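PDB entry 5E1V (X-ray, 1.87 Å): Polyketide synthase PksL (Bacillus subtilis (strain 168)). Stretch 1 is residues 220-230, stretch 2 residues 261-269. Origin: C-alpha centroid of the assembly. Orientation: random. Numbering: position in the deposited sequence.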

# COMPACT_ATOMS: atom_id res chain seq x y z
N TYR A 220 -8.36 -5.23 -0.99
CA TYR A 220 -7.61 -5.79 0.09
C TYR A 220 -8.60 -6.55 0.91
O TYR A 220 -9.52 -5.95 1.40
CB TYR A 220 -6.91 -4.74 1.06
CG TYR A 220 -6.17 -3.61 0.40
CD1 TYR A 220 -5.67 -3.78 -0.87
CD2 TYR A 220 -5.99 -2.33 1.04
CE1 TYR A 220 -5.05 -2.76 -1.57
CE2 TYR A 220 -5.38 -1.28 0.31
CZ TYR A 220 -4.91 -1.52 -0.98
OH TYR A 220 -4.27 -0.61 -1.83
N GLU A 221 -8.38 -7.85 1.15
CA GLU A 221 -9.27 -8.62 2.02
C GLU A 221 -9.15 -8.15 3.49
O GLU A 221 -10.14 -7.82 4.20
CB GLU A 221 -8.95 -10.13 1.91
CG GLU A 221 -9.83 -10.92 2.85
CD GLU A 221 -9.80 -12.40 2.59
OE1 GLU A 221 -9.86 -12.80 1.42
OE2 GLU A 221 -9.71 -13.15 3.58
N SER A 222 -7.90 -8.04 3.92
CA SER A 222 -7.59 -7.57 5.28
C SER A 222 -6.17 -7.06 5.44
O SER A 222 -5.24 -7.44 4.73
CB SER A 222 -7.75 -8.69 6.33
OG SER A 222 -7.04 -9.78 5.99
N PHE A 223 -6.06 -6.22 6.44
CA PHE A 223 -4.82 -5.73 6.94
C PHE A 223 -4.91 -5.73 8.42
O PHE A 223 -5.86 -5.24 9.01
CB PHE A 223 -4.50 -4.28 6.44
CG PHE A 223 -3.16 -3.85 6.87
CD1 PHE A 223 -2.07 -4.28 6.19
CD2 PHE A 223 -2.99 -3.08 7.92
CE1 PHE A 223 -0.78 -3.86 6.54
CE2 PHE A 223 -1.75 -2.63 8.31
CZ PHE A 223 -0.63 -3.05 7.63
N SER A 224 -3.85 -6.22 9.01
CA SER A 224 -3.73 -6.37 10.45
C SER A 224 -2.28 -6.09 10.77
O SER A 224 -1.42 -6.58 10.04
CB SER A 224 -4.04 -7.84 10.82
OG SER A 224 -4.02 -7.84 12.22
N ALA A 225 -2.02 -5.42 11.87
CA ALA A 225 -0.69 -5.00 12.28
C ALA A 225 -0.58 -4.87 13.83
O ALA A 225 -1.48 -4.32 14.49
CB ALA A 225 -0.33 -3.66 11.61
N SER A 226 0.46 -5.49 14.36
CA SER A 226 0.85 -5.41 15.79
C SER A 226 1.88 -4.29 16.04
O SER A 226 2.18 -3.98 17.16
CB SER A 226 1.43 -6.78 16.26
OG SER A 226 2.65 -7.14 15.59
N ALA A 227 2.47 -3.71 14.99
CA ALA A 227 3.45 -2.64 15.15
C ALA A 227 3.50 -1.81 13.84
O ALA A 227 3.05 -2.21 12.77
CB ALA A 227 4.84 -3.18 15.49
N LEU A 228 3.95 -0.59 13.99
CA LEU A 228 4.08 0.31 12.85
C LEU A 228 5.14 -0.12 11.87
O LEU A 228 6.15 -0.78 12.24
CB LEU A 228 4.43 1.69 13.41
CG LEU A 228 3.50 2.36 14.40
CD1 LEU A 228 3.79 3.90 14.49
CD2 LEU A 228 2.00 2.22 14.06
N LEU A 229 5.00 0.28 10.61
CA LEU A 229 6.04 0.10 9.63
C LEU A 229 6.46 1.45 9.10
O LEU A 229 5.78 2.00 8.29
CB LEU A 229 5.54 -0.76 8.47
CG LEU A 229 5.09 -2.12 8.93
CD1 LEU A 229 4.21 -2.78 7.84
CD2 LEU A 229 6.28 -2.96 9.19
N GLN A 230 7.61 1.95 9.56
CA GLN A 230 7.97 3.35 9.32
C GLN A 230 9.19 3.57 8.44
O GLN A 230 9.11 4.32 7.47
CB GLN A 230 8.21 4.04 10.64
CG GLN A 230 7.08 3.88 11.64
CD GLN A 230 7.28 4.65 12.89
OE1 GLN A 230 7.80 4.13 13.84
NE2 GLN A 230 6.74 5.85 12.95
N GLU A 261 10.62 -10.62 13.37
CA GLU A 261 9.32 -10.95 13.92
C GLU A 261 8.21 -10.52 12.95
O GLU A 261 8.31 -9.47 12.34
CB GLU A 261 9.11 -10.30 15.26
CG GLU A 261 10.16 -10.68 16.31
CD GLU A 261 10.36 -9.61 17.35
OE1 GLU A 261 10.02 -8.46 17.08
OE2 GLU A 261 10.92 -9.89 18.45
N LYS A 262 7.21 -11.37 12.76
CA LYS A 262 6.03 -10.97 11.91
C LYS A 262 5.24 -9.90 12.64
O LYS A 262 4.88 -10.07 13.81
CB LYS A 262 5.13 -12.13 11.57
CG LYS A 262 3.98 -11.75 10.63
CD LYS A 262 3.39 -12.96 9.91
CE LYS A 262 2.19 -12.59 9.05
NZ LYS A 262 1.71 -13.83 8.37
N VAL A 263 5.01 -8.76 11.97
CA VAL A 263 4.24 -7.64 12.55
C VAL A 263 3.00 -7.15 11.77
O VAL A 263 2.23 -6.39 12.31
CB VAL A 263 5.11 -6.44 12.81
CG1 VAL A 263 6.15 -6.85 13.82
CG2 VAL A 263 5.78 -5.90 11.51
N ALA A 264 2.85 -7.58 10.53
CA ALA A 264 1.69 -7.23 9.79
C ALA A 264 1.41 -8.19 8.64
O ALA A 264 2.24 -8.93 8.15
CB ALA A 264 1.74 -5.75 9.29
N GLU A 265 0.20 -8.14 8.15
CA GLU A 265 -0.11 -8.87 6.94
C GLU A 265 -1.21 -8.22 6.16
O GLU A 265 -2.25 -7.90 6.71
CB GLU A 265 -0.56 -10.30 7.27
CG GLU A 265 -0.86 -11.16 6.03
CD GLU A 265 -1.12 -12.62 6.42
OE1 GLU A 265 -0.16 -13.40 6.49
OE2 GLU A 265 -2.25 -12.96 6.72
N LEU A 266 -0.97 -8.07 4.85
CA LEU A 266 -2.04 -7.68 3.90
C LEU A 266 -2.51 -8.89 3.18
O LEU A 266 -1.80 -9.38 2.28
CB LEU A 266 -1.54 -6.65 2.86
CG LEU A 266 -2.56 -5.92 2.01
CD1 LEU A 266 -3.51 -5.05 2.77
CD2 LEU A 266 -1.88 -5.05 1.02
N LYS A 267 -3.67 -9.38 3.55
CA LYS A 267 -4.16 -10.65 2.90
C LYS A 267 -4.96 -10.45 1.63
O LYS A 267 -5.87 -9.63 1.57
CB LYS A 267 -4.92 -11.44 3.97
CG LYS A 267 -5.45 -12.83 3.58
CD LYS A 267 -5.87 -13.56 4.88
CE LYS A 267 -6.57 -14.90 4.61
NZ LYS A 267 -5.87 -15.64 3.52
N ASN A 268 -4.63 -11.21 0.56
CA ASN A 268 -5.30 -11.11 -0.76
C ASN A 268 -5.39 -9.69 -1.29
O ASN A 268 -6.44 -9.17 -1.57
CB ASN A 268 -6.63 -11.83 -0.74
CG ASN A 268 -6.43 -13.33 -0.94
OD1 ASN A 268 -5.78 -13.73 -1.91
ND2 ASN A 268 -6.91 -14.14 -0.03
N PHE A 269 -4.23 -9.09 -1.37
CA PHE A 269 -4.03 -7.86 -2.15
C PHE A 269 -4.28 -8.21 -3.63
O PHE A 269 -3.47 -8.89 -4.28
CB PHE A 269 -2.66 -7.30 -1.90
CG PHE A 269 -2.26 -6.19 -2.82
CD1 PHE A 269 -3.19 -5.38 -3.39
CD2 PHE A 269 -0.93 -5.96 -3.11
CE1 PHE A 269 -2.82 -4.37 -4.25
CE2 PHE A 269 -0.56 -4.98 -4.00
CZ PHE A 269 -1.52 -4.17 -4.57
O HOH W 1 -4.51 -9.38 7.44

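Stretches 1 and 2 meet as neighbouring antiparallel strands, their axes 4.8 Å apart at closest approach, and together bury 746 Å². Three residues cover the most surface: Val-263 at one end, and Tyr-220 and Leu-266 towards the other.

Val-263 works through both backbone and side chain. Its carbonyl O accepts a hydrogen bond from Ser-226 N (2.9 Å), just past the end of the strand in stretch 1, and also lies 3.2 Å from Ala-225 CA in a CA-H...O contact. Its side chain, in the m rotamer, extends the contact into the loop: CG2 packs against Leu-229 CD2 at 3.8 Å, and CB lies 4.2 Å from Ala-227 CB. Although the CA-to-CB bond of Leu-229 points sideways, the end of its side chain comes nearer, and its CD1 reaches to 4.1 Å from Ala-264 CB. The compact, branched valine thus gives the loop an apolar surface to close over. The turn has a cost, since N and O of Ala-227 are buried by the contact without a partner.

Leu-266 and Tyr-220 dominate the apolar face, which they share with Phe-223, Ala-225, Ala-264 and Phe-269. Leu-266 CD1 sits between two aromatic side chains, 3.8 Å from Tyr-220 CB and 3.8 Å from Phe-223 CD1, while its CD2 lies over one face of the tyrosine ring. Tyr-220 also meets Phe-269 obliquely, with CE1 3.7 Å from Phe-269 CD1 and the ring planes at 80°; its OH is hydrogen-bonded elsewhere in the structure. Further along, small side chains allow a close approach: Ala-225 CB and Ala-264 CB are 3.7 Å apart, and the CA atoms of these two residues are separated by just 4.1 Å. Phe-223 CZ fills space beside Ala-264 CB at 4.0 Å.

The backbone ladder joins the strands edge to edge, between the apolar face and the polar one. Ser-224 and Glu-265 exchange hydrogen bonds, Glu-265 N to Ser-224 O at 2.9 Å and Ser-224 N to Glu-265 O at 3.3 Å. Lys-267 N donates to Ser-222 O at 2.8 Å, whereas the return bond from Ser-222 N to Lys-267 O is weak at 3.5 Å.

The other face carries Ser-222, Ser-224, Glu-265 and Lys-267, polar residues suited to partial exposure. There a water bridges the strands, 2.9 Å from Ser-222 OG and donating to Glu-265 O at 2.8 Å. Glu-265 OE1 also forms a salt bridge with Lys-262 NZ (2.7 Å) within its own stretch.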